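Local coordinates for putative cell surface protein (Streptococcus pyogenes, PDB 4OFQ), which is a streptococcal surface adhesin of the antigen I/II family, its C-terminal region built of beta-sandwich domains and probably serving in attachment of the bacterium, at residues A[53-64]-A[135-144]; A[75-86]-A[148-158]. All coordinates share one frame; numbering follows the deposited sequence.

Contact 1. Residues A[53-64]-A[135-144]; sequences MTAAKESVMKGF and PAAFYKAYVQ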
loop_
_atom_site.group_PDB
_atom_site.type_symbol
_atom_site.label_atom_id
_atom_site.label_comp_id
_atom_site.label_asym_id
_atom_site.label_seq_id
_atom_site.Cartn_x
_atom_site.Cartn_y
_atom_site.Cartn_z
ATOM N N MET A 53 21.287 19.241 30.154
ATOM C CA MET A 53 21.840 18.349 31.168
ATOM C C MET A 53 23.272 17.962 30.825
ATOM O O MET A 53 23.749 18.216 29.713
ATOM C CB MET A 53 20.986 17.089 31.313
ATOM C CG MET A 53 19.489 17.359 31.427
ATOM S SD MET A 53 18.580 15.994 32.183
ATOM C CE MET A 53 18.804 14.685 31.006
ATOM N N THR A 54 23.950 17.334 31.780
ATOM C CA THR A 54 25.289 16.806 31.544
ATOM C C THR A 54 25.362 15.320 31.878
ATOM O O THR A 54 25.342 14.941 33.050
ATOM C CB THR A 54 26.339 17.550 32.378
ATOM O OG1 THR A 54 26.244 18.949 32.098
ATOM C CG2 THR A 54 27.735 17.053 32.028
ATOM N N ALA A 55 25.443 14.489 30.843
ATOM C CA ALA A 55 25.570 13.047 31.013
ATOM C C ALA A 55 27.008 12.680 31.356
ATOM O O ALA A 55 27.943 13.358 30.925
ATOM C CB ALA A 55 25.131 12.329 29.758
ATOM N N ALA A 56 27.184 11.615 32.136
ATOM C CA ALA A 56 28.516 11.112 32.459
ATOM C C ALA A 56 29.236 10.662 31.197
ATOM O O ALA A 56 28.613 10.132 30.276
ATOM C CB ALA A 56 28.427 9.965 33.447
ATOM N N LYS A 57 30.554 10.862 31.160
ATOM C CA LYS A 57 31.340 10.515 29.973
ATOM C C LYS A 57 31.194 9.040 29.621
ATOM O O LYS A 57 31.114 8.683 28.452
ATOM C CB LYS A 57 32.818 10.855 30.173
ATOM C CG LYS A 57 33.087 12.325 30.466
ATOM C CD LYS A 57 32.795 13.208 29.255
ATOM C CE LYS A 57 33.164 14.669 29.527
ATOM N NZ LYS A 57 33.143 15.510 28.289
ATOM N N GLU A 58 31.159 8.191 30.643
ATOM C CA GLU A 58 30.980 6.758 30.445
ATOM C C GLU A 58 29.606 6.415 29.861
ATOM O O GLU A 58 29.474 5.455 29.117
ATOM C CB GLU A 58 31.190 5.993 31.756
ATOM C CG GLU A 58 32.582 6.147 32.354
ATOM C CD GLU A 58 32.726 7.370 33.260
ATOM O OE1 GLU A 58 31.810 8.218 33.300
ATOM O OE2 GLU A 58 33.770 7.480 33.938
ATOM N N SER A 59 28.587 7.193 30.206
ATOM C CA SER A 59 27.255 6.964 29.663
ATOM C C SER A 59 27.190 7.414 28.206
ATOM O O SER A 59 26.585 6.740 27.360
ATOM C CB SER A 59 26.198 7.694 30.499
ATOM O OG SER A 59 26.270 7.276 31.853
ATOM N N VAL A 60 27.826 8.546 27.913
ATOM C CA VAL A 60 27.885 9.048 26.539
ATOM C C VAL A 60 28.545 8.031 25.613
ATOM O O VAL A 60 28.115 7.838 24.465
ATOM C CB VAL A 60 28.624 10.402 26.463
ATOM C CG1 VAL A 60 28.871 10.803 25.010
ATOM C CG2 VAL A 60 27.821 11.471 27.183
ATOM N N MET A 61 29.568 7.352 26.126
ATOM C CA MET A 61 30.286 6.347 25.344
ATOM C C MET A 61 29.405 5.200 24.863
ATOM O O MET A 61 29.761 4.496 23.920
ATOM C CB MET A 61 31.477 5.788 26.139
ATOM C CG MET A 61 32.629 6.762 26.255
ATOM S SD MET A 61 33.936 6.136 27.335
ATOM C CE MET A 61 34.113 4.468 26.705
ATOM N N LYS A 62 28.259 5.009 25.511
ATOM C CA LYS A 62 27.319 3.969 25.099
ATOM C C LYS A 62 26.519 4.402 23.870
ATOM O O LYS A 62 25.877 3.582 23.212
ATOM C CB LYS A 62 26.396 3.579 26.252
ATOM C CG LYS A 62 27.136 2.951 27.424
ATOM C CD LYS A 62 26.172 2.479 28.503
ATOM C CE LYS A 62 26.920 1.957 29.715
ATOM N NZ LYS A 62 25.997 1.317 30.698
ATOM N N GLY A 63 26.550 5.699 23.579
ATOM C CA GLY A 63 26.137 6.202 22.279
ATOM C C GLY A 63 24.644 6.378 22.092
ATOM O O GLY A 63 23.863 6.382 23.048
ATOM N N PHE A 64 24.246 6.524 20.837
ATOM C CA PHE A 64 22.866 6.840 20.515
ATOM C C PHE A 64 22.467 6.036 19.304
ATOM O O PHE A 64 23.057 6.169 18.231
ATOM C CB PHE A 64 22.728 8.342 20.285
ATOM C CG PHE A 64 23.298 9.147 21.410
ATOM C CD1 PHE A 64 22.563 9.351 22.562
ATOM C CD2 PHE A 64 24.603 9.618 21.360
ATOM C CE1 PHE A 64 23.097 10.058 23.634
ATOM C CE2 PHE A 64 25.137 10.324 22.415
ATOM C CZ PHE A 64 24.384 10.546 23.554
ATOM N N PRO A 135 29.932 9.384 19.399
ATOM C CA PRO A 135 28.989 9.614 20.498
ATOM C C PRO A 135 29.205 10.945 21.209
ATOM O O PRO A 135 28.232 11.670 21.448
ATOM C CB PRO A 135 29.277 8.448 21.443
ATOM C CG PRO A 135 29.687 7.343 20.532
ATOM C CD PRO A 135 30.475 8.010 19.421
ATOM N N ALA A 136 30.457 11.272 21.525
ATOM C CA ALA A 136 30.737 12.526 22.217
ATOM C C ALA A 136 30.365 13.732 21.351
ATOM O O ALA A 136 29.753 14.680 21.827
ATOM C CB ALA A 136 32.182 12.591 22.638
ATOM N N ALA A 137 30.726 13.699 20.074
ATOM C CA ALA A 137 30.419 14.823 19.189
ATOM C C ALA A 137 28.916 14.969 18.961
ATOM O O ALA A 137 28.379 16.085 18.939
ATOM C CB ALA A 137 31.147 14.677 17.847
ATOM N N PHE A 138 28.250 13.834 18.774
ATOM C CA PHE A 138 26.825 13.803 18.498
ATOM C C PHE A 138 26.042 14.261 19.731
ATOM O O PHE A 138 25.024 14.954 19.618
ATOM C CB PHE A 138 26.425 12.383 18.081
ATOM C CG PHE A 138 25.062 12.282 17.455
ATOM C CD1 PHE A 138 24.872 12.552 16.105
ATOM C CD2 PHE A 138 23.969 11.895 18.218
ATOM C CE1 PHE A 138 23.606 12.444 15.530
ATOM C CE2 PHE A 138 22.711 11.787 17.653
ATOM C CZ PHE A 138 22.528 12.063 16.318
ATOM N N TYR A 139 26.542 13.885 20.904
ATOM C CA TYR A 139 25.937 14.289 22.158
ATOM C C TYR A 139 25.993 15.809 22.320
ATOM O O TYR A 139 25.001 16.459 22.656
ATOM C CB TYR A 139 26.647 13.618 23.334
ATOM C CG TYR A 139 26.172 14.154 24.653
ATOM C CD1 TYR A 139 24.882 13.888 25.103
ATOM C CD2 TYR A 139 26.999 14.951 25.448
ATOM C CE1 TYR A 139 24.423 14.389 26.306
ATOM C CE2 TYR A 139 26.550 15.458 26.660
ATOM C CZ TYR A 139 25.257 15.178 27.079
ATOM O OH TYR A 139 24.792 15.676 28.271
ATOM N N LYS A 140 27.166 16.375 22.065
ATOM C CA LYS A 140 27.363 17.806 22.228
ATOM C C LYS A 140 26.548 18.614 21.211
ATOM O O LYS A 140 25.941 19.634 21.549
ATOM C CB LYS A 140 28.858 18.122 22.122
ATOM C CG LYS A 140 29.243 19.569 22.353
ATOM C CD LYS A 140 30.758 19.712 22.295
ATOM C CE LYS A 140 31.215 21.090 22.740
ATOM N NZ LYS A 140 32.689 21.236 22.570
ATOM N N ALA A 141 26.510 18.139 19.970
ATOM C CA ALA A 141 25.857 18.875 18.895
ATOM C C ALA A 141 24.332 18.800 18.926
ATOM O O ALA A 141 23.658 19.797 18.641
ATOM C CB ALA A 141 26.378 18.406 17.532
ATOM N N TYR A 142 23.785 17.628 19.247
ATOM C CA TYR A 142 22.340 17.422 19.122
ATOM C C TYR A 142 21.645 17.021 20.416
ATOM O O TYR A 142 20.693 17.667 20.819
ATOM C CB TYR A 142 22.028 16.428 17.993
ATOM C CG TYR A 142 22.687 16.862 16.707
ATOM C CD1 TYR A 142 22.226 17.974 16.015
ATOM C CD2 TYR A 142 23.802 16.204 16.223
ATOM C CE1 TYR A 142 22.842 18.399 14.858
ATOM C CE2 TYR A 142 24.434 16.628 15.078
ATOM C CZ TYR A 142 23.953 17.722 14.399
ATOM O OH TYR A 142 24.586 18.137 13.250
ATOM N N VAL A 143 22.130 15.967 21.064
ATOM C CA VAL A 143 21.463 15.415 22.242
ATOM C C VAL A 143 21.377 16.409 23.404
ATOM O O VAL A 143 20.299 16.642 23.968
ATOM C CB VAL A 143 22.179 14.154 22.734
ATOM C CG1 VAL A 143 21.486 13.607 23.978
ATOM C CG2 VAL A 143 22.241 13.104 21.613
ATOM N N GLN A 144 22.521 16.986 23.754
ATOM C CA GLN A 144 22.612 17.926 24.871
ATOM C C GLN A 144 21.890 19.244 24.573
ATOM O O GLN A 144 21.547 20.001 25.491
ATOM C CB GLN A 144 24.083 18.186 25.216
ATOM C CG GLN A 144 24.315 18.928 26.517
ATOM C CD GLN A 144 25.790 19.028 26.868
ATOM O OE1 GLN A 144 26.619 19.347 26.018
ATOM N NE2 GLN A 144 26.124 18.748 28.125
#
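The ring of Phe64 takes a methyl group of Val143 over the centre of one face, CG2 standing 3.7 Å from the ring centroid in a CH-pi contact, while the carbonyl oxygen of Pro135 lies in the ring plane at its edge, 3.5 Å from Phe64 CE2. Tyr139 is enclosed on both faces of its ring: Val60 CG2 lies over one, 4.0 Å from the centroid and offset toward the rim, and CB of Gln144, five residues on in the chain, lies over the other. The two aromatic rings meet obliquely, Phe64 CZ against Tyr139 CD1. With CG anti to the backbone N (chi1 172°), Tyr139 reaches from helix 135-143 across to the chain leading into helix 57-60. There its hydroxyl oxygen accepts a hydrogen bond from Ala55 N (2.9 Å, 162° at the hydrogen), and the small CB of Ala55 rests against the phenol end. Beside it, the extended side chain of Gln144 sends NE2 to Met53 O at 2.9 Å, in both the amide and the carbonyl plane. Branched Val60 serves two neighbours at once, CG2 on the tyrosine and CG1 on the backbone of Ala136. At the other end Pro135, the first residue of its helix, sets CB 3.3 Å from Val60 O and packs on Gly63, whose positive phi suits a glycine where the chain leaves the short helix and enters strand 64-70. Phe175 meets Phe64 edge-to-face from outside the two segments. The chemistry is thus divided: aliphatic and aromatic groups fill the side next to the sheet, whereas toward the partly exposed end a phenol and an amide bond to backbone groups of the loop, tying 53-55 to segment 135-144.

Contact 2. Residues A[75-86]-A[148-158]; sequences IDGHSLVVNSIK and DITYNLSFKLK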
loop_
_atom_site.group_PDB
_atom_site.type_symbol
_atom_site.label_atom_id
_atom_site.label_comp_id
_atom_site.label_asym_id
_atom_site.label_seq_id
_atom_site.Cartn_x
_atom_site.Cartn_y
_atom_site.Cartn_z
ATOM N N ILE A 75 6.877 -5.793 4.716
ATOM C CA ILE A 75 7.693 -4.767 4.103
ATOM C C ILE A 75 8.966 -5.371 3.538
ATOM O O ILE A 75 9.624 -6.170 4.196
ATOM C CB ILE A 75 8.024 -3.665 5.135
ATOM C CG1 ILE A 75 6.832 -2.712 5.259
ATOM C CG2 ILE A 75 9.257 -2.903 4.742
ATOM C CD1 ILE A 75 6.836 -1.860 6.518
ATOM N N ASP A 76 9.286 -5.023 2.296
ATOM C CA ASP A 76 10.589 -5.361 1.724
ATOM C C ASP A 76 11.663 -4.424 2.292
ATOM O O ASP A 76 11.807 -3.290 1.843
ATOM C CB ASP A 76 10.539 -5.250 0.195
ATOM C CG ASP A 76 11.874 -5.568 -0.462
ATOM O OD1 ASP A 76 12.803 -6.037 0.246
ATOM O OD2 ASP A 76 11.989 -5.347 -1.687
ATOM N N GLY A 77 12.419 -4.889 3.284
ATOM C CA GLY A 77 13.418 -4.030 3.907
ATOM C C GLY A 77 14.478 -3.504 2.945
ATOM O O GLY A 77 15.022 -2.420 3.116
ATOM N N HIS A 78 14.759 -4.280 1.913
ATOM C CA HIS A 78 15.738 -3.888 0.903
ATOM C C HIS A 78 15.275 -2.777 -0.033
ATOM O O HIS A 78 16.063 -2.265 -0.819
ATOM C CB HIS A 78 16.159 -5.132 0.131
ATOM C CG HIS A 78 16.676 -6.203 1.033
ATOM N ND1 HIS A 78 17.955 -6.179 1.547
ATOM C CD2 HIS A 78 16.063 -7.274 1.591
ATOM C CE1 HIS A 78 18.120 -7.216 2.351
ATOM N NE2 HIS A 78 16.986 -7.896 2.393
ATOM N N SER A 79 14.005 -2.401 0.063
ATOM C CA SER A 79 13.463 -1.334 -0.791
ATOM C C SER A 79 13.599 0.036 -0.141
ATOM O O SER A 79 13.252 1.055 -0.753
ATOM C CB SER A 79 11.976 -1.584 -1.089
ATOM O OG SER A 79 11.178 -1.420 0.082
ATOM N N LEU A 80 14.114 0.077 1.086
ATOM C CA LEU A 80 14.190 1.347 1.819
ATOM C C LEU A 80 14.864 2.451 1.023
ATOM O O LEU A 80 15.954 2.265 0.483
ATOM C CB LEU A 80 14.917 1.180 3.166
ATOM C CG LEU A 80 15.190 2.493 3.923
ATOM C CD1 LEU A 80 13.867 3.216 4.279
ATOM C CD2 LEU A 80 16.036 2.275 5.197
ATOM N N VAL A 81 14.210 3.603 0.962
ATOM C CA VAL A 81 14.846 4.827 0.479
ATOM C C VAL A 81 14.862 5.810 1.637
ATOM O O VAL A 81 13.804 6.133 2.195
ATOM C CB VAL A 81 14.071 5.452 -0.698
ATOM C CG1 VAL A 81 14.675 6.837 -1.084
ATOM C CG2 VAL A 81 14.047 4.501 -1.897
ATOM N N VAL A 82 16.050 6.267 2.028
ATOM C CA VAL A 82 16.133 7.252 3.104
ATOM C C VAL A 82 15.996 8.623 2.473
ATOM O O VAL A 82 16.927 9.113 1.834
ATOM C CB VAL A 82 17.456 7.148 3.874
ATOM C CG1 VAL A 82 17.534 8.195 4.978
ATOM C CG2 VAL A 82 17.585 5.774 4.472
ATOM N N ASN A 83 14.832 9.243 2.634
ATOM C CA ASN A 83 14.610 10.543 2.006
ATOM C C ASN A 83 15.422 11.644 2.693
ATOM O O ASN A 83 15.986 12.525 2.031
ATOM C CB ASN A 83 13.117 10.856 1.960
ATOM C CG ASN A 83 12.330 9.754 1.274
ATOM O OD1 ASN A 83 12.613 9.402 0.135
ATOM N ND2 ASN A 83 11.378 9.169 1.985
ATOM N N SER A 84 15.481 11.590 4.015
ATOM C CA SER A 84 16.305 12.534 4.757
ATOM C C SER A 84 16.421 12.078 6.204
ATOM O O SER A 84 15.557 11.362 6.710
ATOM C CB SER A 84 15.680 13.928 4.706
ATOM O OG SER A 84 14.386 13.892 5.291
ATOM N N ILE A 85 17.514 12.461 6.854
ATOM C CA ILE A 85 17.632 12.316 8.304
ATOM C C ILE A 85 18.197 13.638 8.792
ATOM O O ILE A 85 19.351 13.976 8.495
ATOM C CB ILE A 85 18.570 11.175 8.716
ATOM C CG1 ILE A 85 18.159 9.860 8.039
ATOM C CG2 ILE A 85 18.555 11.007 10.242
ATOM C CD1 ILE A 85 19.060 8.679 8.419
ATOM N N LYS A 86 17.375 14.395 9.515
ATOM C CA LYS A 86 17.710 15.774 9.835
ATOM C C LYS A 86 17.478 16.120 11.286
ATOM O O LYS A 86 16.482 15.713 11.890
ATOM C CB LYS A 86 16.921 16.741 8.935
ATOM C CG LYS A 86 17.430 16.781 7.501
ATOM C CD LYS A 86 16.654 17.785 6.654
ATOM C CE LYS A 86 17.503 18.289 5.485
ATOM N NZ LYS A 86 18.162 17.186 4.738
ATOM N N ASP A 148 15.851 17.134 18.385
ATOM C CA ASP A 148 15.334 15.872 17.859
ATOM C C ASP A 148 15.862 15.571 16.456
ATOM O O ASP A 148 16.147 16.475 15.676
ATOM C CB ASP A 148 13.803 15.879 17.788
ATOM C CG ASP A 148 13.135 16.010 19.147
ATOM O OD1 ASP A 148 13.784 15.772 20.196
ATOM O OD2 ASP A 148 11.932 16.350 19.152
ATOM N N ILE A 149 15.965 14.289 16.141
ATOM C CA ILE A 149 16.310 13.870 14.791
ATOM C C ILE A 149 15.055 13.326 14.126
ATOM O O ILE A 149 14.312 12.554 14.737
ATOM C CB ILE A 149 17.414 12.792 14.788
ATOM C CG1 ILE A 149 18.554 13.166 15.751
ATOM C CG2 ILE A 149 17.942 12.577 13.354
ATOM C CD1 ILE A 149 19.239 14.490 15.417
ATOM N N THR A 150 14.816 13.742 12.882
ATOM C CA THR A 150 13.656 13.287 12.120
ATOM C C THR A 150 14.094 12.438 10.925
ATOM O O THR A 150 14.879 12.892 10.082
ATOM C CB THR A 150 12.805 14.476 11.634
ATOM O OG1 THR A 150 12.357 15.231 12.770
ATOM C CG2 THR A 150 11.591 13.991 10.824
ATOM N N TYR A 151 13.584 11.212 10.872
ATOM C CA TYR A 151 13.906 10.278 9.799
ATOM C C TYR A 151 12.719 10.220 8.842
ATOM O O TYR A 151 11.582 10.020 9.263
ATOM C CB TYR A 151 14.184 8.873 10.359
ATOM C CG TYR A 151 15.382 8.746 11.293
ATOM C CD1 TYR A 151 15.373 9.331 12.556
ATOM C CD2 TYR A 151 16.508 8.011 10.922
ATOM C CE1 TYR A 151 16.470 9.211 13.421
ATOM C CE2 TYR A 151 17.606 7.872 11.784
ATOM C CZ TYR A 151 17.583 8.477 13.029
ATOM O OH TYR A 151 18.669 8.360 13.899
ATOM N N ASN A 152 12.982 10.403 7.554
ATOM C CA ASN A 152 11.925 10.292 6.556
ATOM C C ASN A 152 12.268 9.114 5.649
ATOM O O ASN A 152 13.234 9.179 4.893
ATOM C CB ASN A 152 11.840 11.590 5.763
ATOM C CG ASN A 152 10.582 11.685 4.944
ATOM O OD1 ASN A 152 10.352 10.878 4.048
ATOM N ND2 ASN A 152 9.772 12.700 5.224
ATOM N N LEU A 153 11.477 8.042 5.743
ATOM C CA LEU A 153 11.842 6.734 5.204
ATOM C C LEU A 153 10.727 6.197 4.320
ATOM O O LEU A 153 9.569 6.262 4.716
ATOM C CB LEU A 153 12.004 5.745 6.367
ATOM C CG LEU A 153 12.928 6.170 7.510
ATOM C CD1 LEU A 153 12.926 5.136 8.657
ATOM C CD2 LEU A 153 14.338 6.381 6.962
ATOM N N SER A 154 11.056 5.657 3.149
ATOM C CA SER A 154 10.022 5.046 2.298
ATOM C C SER A 154 10.311 3.570 2.040
ATOM O O SER A 154 11.426 3.225 1.637
ATOM C CB SER A 154 9.916 5.783 0.954
ATOM O OG SER A 154 9.500 7.125 1.158
ATOM N N PHE A 155 9.300 2.713 2.227
ATOM C CA PHE A 155 9.421 1.279 1.946
ATOM C C PHE A 155 8.369 0.841 0.916
ATOM O O PHE A 155 7.266 1.414 0.851
ATOM C CB PHE A 155 9.143 0.439 3.200
ATOM C CG PHE A 155 10.167 0.574 4.304
ATOM C CD1 PHE A 155 11.342 -0.183 4.288
ATOM C CD2 PHE A 155 9.911 1.382 5.404
ATOM C CE1 PHE A 155 12.256 -0.090 5.325
ATOM C CE2 PHE A 155 10.831 1.482 6.452
ATOM C CZ PHE A 155 11.993 0.736 6.413
ATOM N N LYS A 156 8.700 -0.200 0.154
ATOM C CA LYS A 156 7.699 -0.955 -0.616
ATOM C C LYS A 156 7.353 -2.271 0.106
ATOM O O LYS A 156 8.121 -2.751 0.945
ATOM C CB LYS A 156 8.251 -1.313 -1.993
ATOM C CG LYS A 156 8.944 -0.168 -2.707
ATOM C CD LYS A 156 7.967 0.815 -3.304
ATOM C CE LYS A 156 8.724 1.917 -4.052
ATOM N NZ LYS A 156 7.813 2.902 -4.729
ATOM N N LEU A 157 6.208 -2.856 -0.247
ATOM C CA LEU A 157 5.805 -4.169 0.273
ATOM C C LEU A 157 6.444 -5.316 -0.532
ATOM O O LEU A 157 6.779 -5.150 -1.706
ATOM C CB LEU A 157 4.282 -4.307 0.188
ATOM C CG LEU A 157 3.456 -3.265 0.950
ATOM C CD1 LEU A 157 1.962 -3.444 0.687
ATOM C CD2 LEU A 157 3.762 -3.376 2.437
ATOM N N LYS A 158 6.595 -6.483 0.093
ATOM C CA LYS A 158 7.031 -7.676 -0.630
ATOM C C LYS A 158 5.922 -8.109 -1.577
ATOM O O LYS A 158 4.752 -8.097 -1.207
ATOM C CB LYS A 158 7.373 -8.813 0.340
ATOM C CG LYS A 158 8.630 -8.551 1.203
ATOM C CD LYS A 158 8.967 -9.777 2.059
ATOM C CE LYS A 158 10.379 -9.660 2.626
ATOM N NZ LYS A 158 10.783 -10.772 3.538
HETATM O O HOH W 1 13.803 14.203 7.943
HETATM O O HOH W 2 13.972 16.978 13.875
#
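The Ile75 side chain comes in roughly perpendicular to that of Phe155, its CG2 3.5 Å from Phe155 CD1, while Leu80 lays CD1 over one face of the same ring, 3.9 Å from its centroid. Farther along, Ile85 treats Tyr151 similarly: its CG2, anti to the backbone N, sits over the phenol face 3.7 Å from the centroid, and also touches Ile149 CG2. Between these rings Val82 CG2 runs alongside Leu153 CD2, both side chains heading inward. Large apolar groups suit this buried face; the other carries Val81, Ser84, Lys86, Thr150, Asn152 and Ser154. Strands 80-86 and 149-157 run antiparallel, with a classic beta bulge where Asn83 and Ser84 both face Asn152. The bulge turns the Asn83 side chain across the neighbouring strand, where ND2 donates to Ser154 OG and to Asn152 OD1, each at 2.9 Å; the first bond lies in the amide plane of Asn83, the second is tilted from it, and the two amide planes stand 72° apart. A water joins Ser84 OG to Thr150 O. At the corner of the chain, Ser79 OG donates to Asp76 O at 2.6 Å and accepts from Lys156 N at 2.8 Å, a small hydroxyl replacing a strand partner where the backbone turns away. On its other edge strand 149-157 pairs with strand 38-45, and Ser154 OG also bonds Thr40 OG1. Beneath the apolar face lie Tyr128 and Trp130 of strand 127-132 and Met99 and Leu97 of strand 97-102, so this pair helps build one layer of the beta sandwich against the mixed sheet.

How the contacts relate
Both contacts lie in the antigen I/II C2 terminal domain, with centres 25 Å apart. Contact 2 belongs to the sandwich itself, one face buried against the opposite sheet and the other more open; contact 1 is a partly buried helical packing at one end of the domain. Regular main-chain pairing holds contact 2, with a few polar side chains bonding at its bulge and corner, whereas in contact 1 the hydrogen bonds run between side chains and backbone. After a short connection helix 135-143 is followed by strand 149-157, and the contacts touch there: Phe138 CZ lies 4.2 Å from Ile149 CG1, and Tyr142 CB packs on Ile149 CD1, continuing the apolar interior from sandwich to helices.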